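Local coordinates for 5' nucleotidase family protein (Staphylococcus aureus subsp. aureus, PDB 4Q7F) that belongs to the 5'-nucleotidase family, joining a metal-binding calcineurin-like phosphoesterase domain to a C-terminal domain that shares in binding 3D1, at residues L352-D366 with Q430-Y442. Residues are numbered along the deposited sequence; the frame is centred on the assembly and turned at random. Where two conformers were deposited one is given.
With 3D1 ((2R,3S,5R)-5-(6-amino-9H-purin-9-yl)-tetrahydro-2-(hydroxymethyl)furan-3-ol), chain D.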
loop_
_atom_site.group_PDB
_atom_site.type_symbol
_atom_site.label_atom_id
_atom_site.label_comp_id
_atom_site.label_asym_id
_atom_site.label_seq_id
_atom_site.Cartn_x
_atom_site.Cartn_y
_atom_site.Cartn_z
ATOM N N LEU A 352 -1.657 -21.043 13.817
ATOM C CA LEU A 352 -2.306 -22.328 14.054
ATOM C C LEU A 352 -2.790 -22.443 15.505
ATOM O O LEU A 352 -3.895 -22.897 15.746
ATOM C CB LEU A 352 -1.393 -23.492 13.699
ATOM C CG LEU A 352 -1.180 -23.646 12.192
ATOM C CD1 LEU A 352 -0.020 -24.579 11.912
ATOM C CD2 LEU A 352 -2.444 -24.113 11.491
ATOM N N GLU A 353 -1.973 -21.993 16.451
ATOM C CA GLU A 353 -2.318 -22.067 17.872
ATOM C C GLU A 353 -3.452 -21.140 18.276
ATOM O O GLU A 353 -4.264 -21.481 19.133
ATOM C CB GLU A 353 -1.088 -21.772 18.722
ATOM C CG GLU A 353 -0.049 -22.863 18.621
ATOM C CD GLU A 353 -0.579 -24.192 19.115
ATOM O OE1 GLU A 353 -1.060 -24.242 20.266
ATOM O OE2 GLU A 353 -0.496 -25.187 18.363
ATOM N N LYS A 354 -3.501 -19.961 17.667
ATOM C CA LYS A 354 -4.538 -19.003 17.963
ATOM C C LYS A 354 -5.874 -19.419 17.353
ATOM O O LYS A 354 -6.915 -19.269 17.985
ATOM C CB LYS A 354 -4.161 -17.635 17.394
ATOM C CG LYS A 354 -5.147 -16.515 17.670
ATOM C CD LYS A 354 -5.259 -16.208 19.160
ATOM C CE LYS A 354 -6.123 -14.979 19.370
ATOM N NZ LYS A 354 -6.154 -14.549 20.780
ATOM N N SER A 355 -5.821 -19.971 16.142
ATOM C CA SER A 355 -7.032 -20.261 15.364
ATOM C C SER A 355 -7.591 -21.674 15.396
ATOM O O SER A 355 -8.788 -21.881 15.113
ATOM C CB SER A 355 -6.733 -19.927 13.892
ATOM O OG SER A 355 -5.882 -20.909 13.315
ATOM N N ASP A 356 -6.725 -22.631 15.728
ATOM C CA ASP A 356 -7.064 -24.057 15.764
ATOM C C ASP A 356 -7.462 -24.595 14.390
ATOM O O ASP A 356 -8.129 -25.617 14.294
ATOM C CB ASP A 356 -8.151 -24.355 16.814
ATOM C CG ASP A 356 -7.686 -24.068 18.240
ATOM O OD1 ASP A 356 -6.462 -23.898 18.473
ATOM O OD2 ASP A 356 -8.550 -24.019 19.133
ATOM N N ALA A 357 -7.036 -23.916 13.327
ATOM C CA ALA A 357 -7.339 -24.364 11.954
ATOM C C ALA A 357 -6.444 -25.509 11.545
ATOM O O ALA A 357 -5.422 -25.762 12.182
ATOM C CB ALA A 357 -7.164 -23.231 10.966
ATOM N N ASP A 358 -6.807 -26.187 10.462
ATOM C CA ASP A 358 -5.964 -27.265 9.955
ATOM C C ASP A 358 -4.719 -26.691 9.296
ATOM O O ASP A 358 -3.646 -27.295 9.347
ATOM C CB ASP A 358 -6.682 -28.088 8.878
ATOM C CG ASP A 358 -8.002 -28.679 9.354
ATOM O OD1 ASP A 358 -8.088 -29.167 10.509
ATOM O OD2 ASP A 358 -8.958 -28.660 8.547
ATOM N N VAL A 359 -4.882 -25.522 8.661
ATOM C CA VAL A 359 -3.836 -24.905 7.898
ATOM C C VAL A 359 -3.824 -23.397 8.180
ATOM O O VAL A 359 -4.851 -22.812 8.557
ATOM C CB VAL A 359 -4.070 -25.156 6.392
ATOM C CG1 VAL A 359 -3.021 -24.470 5.530
ATOM C CG2 VAL A 359 -4.100 -26.665 6.111
ATOM N N ALA A 360 -2.645 -22.816 8.078
ATOM C CA ALA A 360 -2.477 -21.367 8.220
ATOM C C ALA A 360 -1.510 -20.897 7.143
ATOM O O ALA A 360 -0.835 -21.714 6.504
ATOM C CB ALA A 360 -1.969 -21.009 9.595
ATOM N N CYS A 361 -1.467 -19.590 6.909
ATOM C CA CYS A 361 -0.529 -19.041 5.965
ATOM C C CYS A 361 -0.288 -17.578 6.263
ATOM O O CYS A 361 -1.106 -16.934 6.921
ATOM C CB CYS A 361 -1.004 -19.194 4.539
ATOM S SG CYS A 361 -2.438 -18.178 4.115
ATOM N N THR A 362 0.884 -17.116 5.837
ATOM C CA THR A 362 1.270 -15.694 5.915
ATOM C C THR A 362 2.300 -15.372 4.856
ATOM O O THR A 362 3.072 -16.237 4.421
ATOM C CB THR A 362 1.804 -15.286 7.284
ATOM O OG1 THR A 362 1.985 -13.855 7.322
ATOM C CG2 THR A 362 3.099 -16.004 7.599
ATOM N N ALA A 363 2.284 -14.123 4.414
ATOM C CA ALA A 363 3.267 -13.651 3.467
ATOM C C ALA A 363 4.475 -13.245 4.292
ATOM O O ALA A 363 4.375 -13.117 5.518
ATOM C CB ALA A 363 2.729 -12.461 2.689
ATOM N N LEU A 364 5.632 -13.152 3.644
ATOM C CA LEU A 364 6.812 -12.591 4.289
ATOM C C LEU A 364 6.842 -11.149 3.751
ATOM O O LEU A 364 7.069 -10.913 2.548
ATOM C CB LEU A 364 8.086 -13.329 3.908
ATOM C CG LEU A 364 9.345 -12.770 4.580
ATOM C CD1 LEU A 364 9.313 -13.022 6.079
ATOM C CD2 LEU A 364 10.575 -13.389 3.953
ATOM N N PHE A 365 6.578 -10.191 4.620
ATOM C CA PHE A 365 6.543 -8.783 4.190
ATOM C C PHE A 365 7.951 -8.186 3.897
ATOM O O PHE A 365 8.968 -8.661 4.395
ATOM C CB PHE A 365 5.689 -7.949 5.159
ATOM C CG PHE A 365 4.262 -8.442 5.268
ATOM C CD1 PHE A 365 3.383 -8.306 4.195
ATOM C CD2 PHE A 365 3.795 -9.045 6.431
ATOM C CE1 PHE A 365 2.071 -8.757 4.280
ATOM C CE2 PHE A 365 2.479 -9.510 6.516
ATOM C CZ PHE A 365 1.619 -9.366 5.441
ATOM N N ASP A 366 7.993 -7.154 3.068
ATOM C CA ASP A 366 9.278 -6.578 2.633
ATOM C C ASP A 366 10.222 -6.145 3.740
ATOM O O ASP A 366 11.425 -6.284 3.614
ATOM C CB ASP A 366 9.034 -5.467 1.617
ATOM C CG ASP A 366 8.551 -6.022 0.287
ATOM O OD1 ASP A 366 9.182 -6.986 -0.211
ATOM O OD2 ASP A 366 7.550 -5.514 -0.251
ATOM N N GLN A 430 5.865 -7.388 -5.729
ATOM C CA GLN A 430 4.668 -7.844 -5.025
ATOM C C GLN A 430 4.992 -9.121 -4.242
ATOM O O GLN A 430 4.256 -10.122 -4.339
ATOM C CB GLN A 430 3.555 -8.135 -6.032
ATOM C CG GLN A 430 3.052 -6.918 -6.780
ATOM C CD GLN A 430 2.020 -7.269 -7.846
ATOM O OE1 GLN A 430 2.072 -8.339 -8.471
ATOM N NE2 GLN A 430 1.087 -6.364 -8.067
ATOM N N HIS A 431 6.085 -9.092 -3.475
ATOM C CA HIS A 431 6.510 -10.264 -2.702
ATOM C C HIS A 431 5.485 -10.619 -1.635
ATOM O O HIS A 431 5.389 -11.776 -1.210
ATOM C CB HIS A 431 7.869 -10.049 -2.029
ATOM C CG HIS A 431 8.955 -9.630 -2.966
ATOM N ND1 HIS A 431 9.604 -10.516 -3.800
ATOM C CD2 HIS A 431 9.519 -8.419 -3.191
ATOM C CE1 HIS A 431 10.511 -9.866 -4.505
ATOM N NE2 HIS A 431 10.478 -8.592 -4.153
ATOM N N PHE A 432 4.754 -9.609 -1.193
ATOM C CA PHE A 432 3.717 -9.786 -0.201
ATOM C C PHE A 432 2.524 -10.619 -0.712
ATOM O O PHE A 432 1.605 -10.901 0.042
ATOM C CB PHE A 432 3.243 -8.431 0.330
ATOM C CG PHE A 432 2.920 -7.417 -0.742
ATOM C CD1 PHE A 432 1.820 -7.575 -1.573
ATOM C CD2 PHE A 432 3.694 -6.260 -0.875
ATOM C CE1 PHE A 432 1.518 -6.636 -2.547
ATOM C CE2 PHE A 432 3.387 -5.305 -1.842
ATOM C CZ PHE A 432 2.290 -5.492 -2.678
ATOM N N ASN A 433 2.553 -10.998 -1.988
ATOM C CA ASN A 433 1.519 -11.837 -2.567
ATOM C C ASN A 433 1.931 -13.296 -2.626
ATOM O O ASN A 433 1.252 -14.077 -3.250
ATOM C CB ASN A 433 1.061 -11.338 -3.938
ATOM C CG ASN A 433 0.143 -10.139 -3.839
ATOM O OD1 ASN A 433 -0.390 -9.830 -2.768
ATOM N ND2 ASN A 433 -0.051 -9.453 -4.951
ATOM N N TYR A 434 3.061 -13.633 -2.001
ATOM C CA TYR A 434 3.504 -15.011 -1.873
ATOM C C TYR A 434 3.254 -15.482 -0.452
ATOM O O TYR A 434 3.709 -14.857 0.497
ATOM C CB TYR A 434 4.994 -15.151 -2.173
ATOM C CG TYR A 434 5.518 -16.564 -1.900
ATOM C CD1 TYR A 434 5.138 -17.629 -2.690
ATOM C CD2 TYR A 434 6.414 -16.803 -0.867
ATOM C CE1 TYR A 434 5.610 -18.899 -2.436
ATOM C CE2 TYR A 434 6.911 -18.062 -0.617
ATOM C CZ TYR A 434 6.504 -19.111 -1.396
ATOM O OH TYR A 434 7.044 -20.353 -1.141
ATOM N N ASP A 435 2.595 -16.617 -0.294
ATOM C CA ASP A 435 2.306 -17.118 1.059
ATOM C C ASP A 435 3.043 -18.378 1.338
ATOM O O ASP A 435 3.261 -19.223 0.429
ATOM C CB ASP A 435 0.803 -17.358 1.276
ATOM C CG ASP A 435 -0.001 -16.076 1.439
ATOM O OD1 ASP A 435 0.558 -15.057 1.881
ATOM O OD2 ASP A 435 -1.235 -16.099 1.179
ATOM N N ILE A 436 3.449 -18.484 2.603
ATOM C CA ILE A 436 4.066 -19.683 3.137
ATOM C C ILE A 436 3.008 -20.338 4.024
ATOM O O ILE A 436 2.429 -19.692 4.900
ATOM C CB ILE A 436 5.337 -19.400 3.971
ATOM C CG1 ILE A 436 6.424 -18.718 3.131
ATOM C CG2 ILE A 436 5.864 -20.692 4.568
ATOM C CD1 ILE A 436 6.329 -17.210 3.049
ATOM N N TYR A 437 2.764 -21.631 3.809
ATOM C CA TYR A 437 1.714 -22.341 4.528
ATOM C C TYR A 437 2.218 -23.258 5.624
ATOM O O TYR A 437 3.285 -23.850 5.526
ATOM C CB TYR A 437 0.879 -23.187 3.540
ATOM C CG TYR A 437 0.221 -22.369 2.452
ATOM C CD1 TYR A 437 0.946 -21.925 1.353
ATOM C CD2 TYR A 437 -1.149 -22.085 2.499
ATOM C CE1 TYR A 437 0.347 -21.177 0.349
ATOM C CE2 TYR A 437 -1.751 -21.326 1.512
ATOM C CZ TYR A 437 -1.000 -20.878 0.447
ATOM O OH TYR A 437 -1.609 -20.164 -0.520
ATOM N N GLY A 438 1.418 -23.370 6.667
ATOM C CA GLY A 438 1.706 -24.257 7.793
ATOM C C GLY A 438 0.570 -25.242 8.015
ATOM O O GLY A 438 -0.624 -24.933 7.791
ATOM N N GLY A 439 0.925 -26.444 8.462
ATOM C CA GLY A 439 -0.069 -27.447 8.721
ATOM C C GLY A 439 -0.260 -28.345 7.530
ATOM O O GLY A 439 -0.874 -29.395 7.657
ATOM N N VAL A 440 0.270 -27.927 6.380
ATOM C CA VAL A 440 0.193 -28.699 5.162
ATOM C C VAL A 440 1.584 -28.729 4.552
ATOM O O VAL A 440 2.254 -27.701 4.498
ATOM C CB VAL A 440 -0.830 -28.110 4.153
ATOM C CG1 VAL A 440 -0.512 -26.677 3.782
ATOM C CG2 VAL A 440 -0.921 -28.942 2.892
ATOM N N SER A 441 2.031 -29.920 4.149
ATOM C CA SER A 441 3.308 -30.087 3.496
ATOM C C SER A 441 3.025 -30.231 2.006
ATOM O O SER A 441 1.969 -30.738 1.617
ATOM C CB SER A 441 4.089 -31.294 4.048
ATOM O OG SER A 441 3.432 -32.490 3.758
ATOM N N TYR A 442 3.977 -29.797 1.187
ATOM C CA TYR A 442 3.816 -29.767 -0.275
ATOM C C TYR A 442 5.129 -29.552 -1.007
ATOM O O TYR A 442 6.138 -29.136 -0.439
ATOM C CB TYR A 442 2.825 -28.655 -0.669
ATOM C CG TYR A 442 3.166 -27.288 -0.091
ATOM C CD1 TYR A 442 2.845 -26.970 1.229
ATOM C CD2 TYR A 442 3.780 -26.296 -0.868
ATOM C CE1 TYR A 442 3.157 -25.718 1.767
ATOM C CE2 TYR A 442 4.088 -25.051 -0.331
ATOM C CZ TYR A 442 3.770 -24.765 0.988
ATOM O OH TYR A 442 4.075 -23.514 1.523
HETATM O "O5'" 3D1 D . -2.607 -3.360 -4.265
HETATM C "C5'" 3D1 D . -2.521 -3.886 -2.944
HETATM C "C4'" 3D1 D . -2.421 -2.763 -1.925
HETATM O "O4'" 3D1 D . -2.613 -3.356 -0.650
HETATM C "C1'" 3D1 D . -1.417 -3.328 0.135
HETATM N N9 3D1 D . -1.253 -4.637 0.824
HETATM C C4 3D1 D . -1.843 -4.893 1.984
HETATM N N3 3D1 D . -2.653 -4.177 2.796
HETATM C C2 3D1 D . -3.114 -4.712 3.942
HETATM N N1 3D1 D . -2.811 -5.977 4.340
HETATM C C6 3D1 D . -2.013 -6.796 3.617
HETATM N N6 3D1 D . -1.739 -8.057 4.050
HETATM C C5 3D1 D . -1.480 -6.275 2.339
HETATM N N7 3D1 D . -0.681 -6.726 1.351
HETATM C C8 3D1 D . -0.557 -5.736 0.431
HETATM C "C2'" 3D1 D . -0.293 -2.906 -0.801
HETATM C "C3'" 3D1 D . -1.061 -2.083 -1.820
HETATM O "O3'" 3D1 D . -1.217 -0.745 -1.302
HETATM O O HOH W 1 -2.602 -29.667 10.218
HETATM O O HOH W 2 6.128 -13.358 1.054
HETATM O O HOH W 3 6.870 -6.519 -2.550
#
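Cys361 and Tyr437 face each other as a non-hydrogen-bonded pair in an antiparallel beta arrangement, where strand 435-438 is one edge strand of a five-stranded mixed sheet in the C-terminal domain, next to strand 359-363. The flanking pairs, Ala360 with Gly438 and Thr362 with Ile436, each exchange two backbone hydrogen bonds. Tyr437 can be followed outward. Its CB lies 3.7 Å from Ala360 O. With chi1 at -59°, CG sits beside the backbone N, and the ring slides under Cys361, whose CB makes a CH-pi contact over the face, 3.5 Å from Tyr437 CD2. CE2 meets Cys361 SG obliquely, a sulfur-aromatic contact, Val359 CG1 comes to the ring edge, and the Tyr437 OH is hydrogen-bonded to Ser407 OG of helix 397-408. A small, polarisable cysteine suits a place over a broad ring. Cys361 SG also nears Asp435, whose buried carboxylate forms a salt bridge with Arg478. Beyond Gly438, Gly439 adopts positive phi (94°) as the chain turns, and its CA lies 3.6 Å from Asp358 O, a close approach that a residue without a side chain can make.

At the other end the strands give way to the ligand pocket. The Phe365 and Phe432 side chains cross at about a right angle, Phe365 CD1 lying 3.9 Å from Phe432 CB. The flat, apolar Phe432 ring offers one face to 3D1, its CD1 3.6 Å from C8 of 3D1, while Gln430 CA covers the opposite face. Nearby, one water accepts from His431 N and donates to Asp366 OD2 at 2.6 Å.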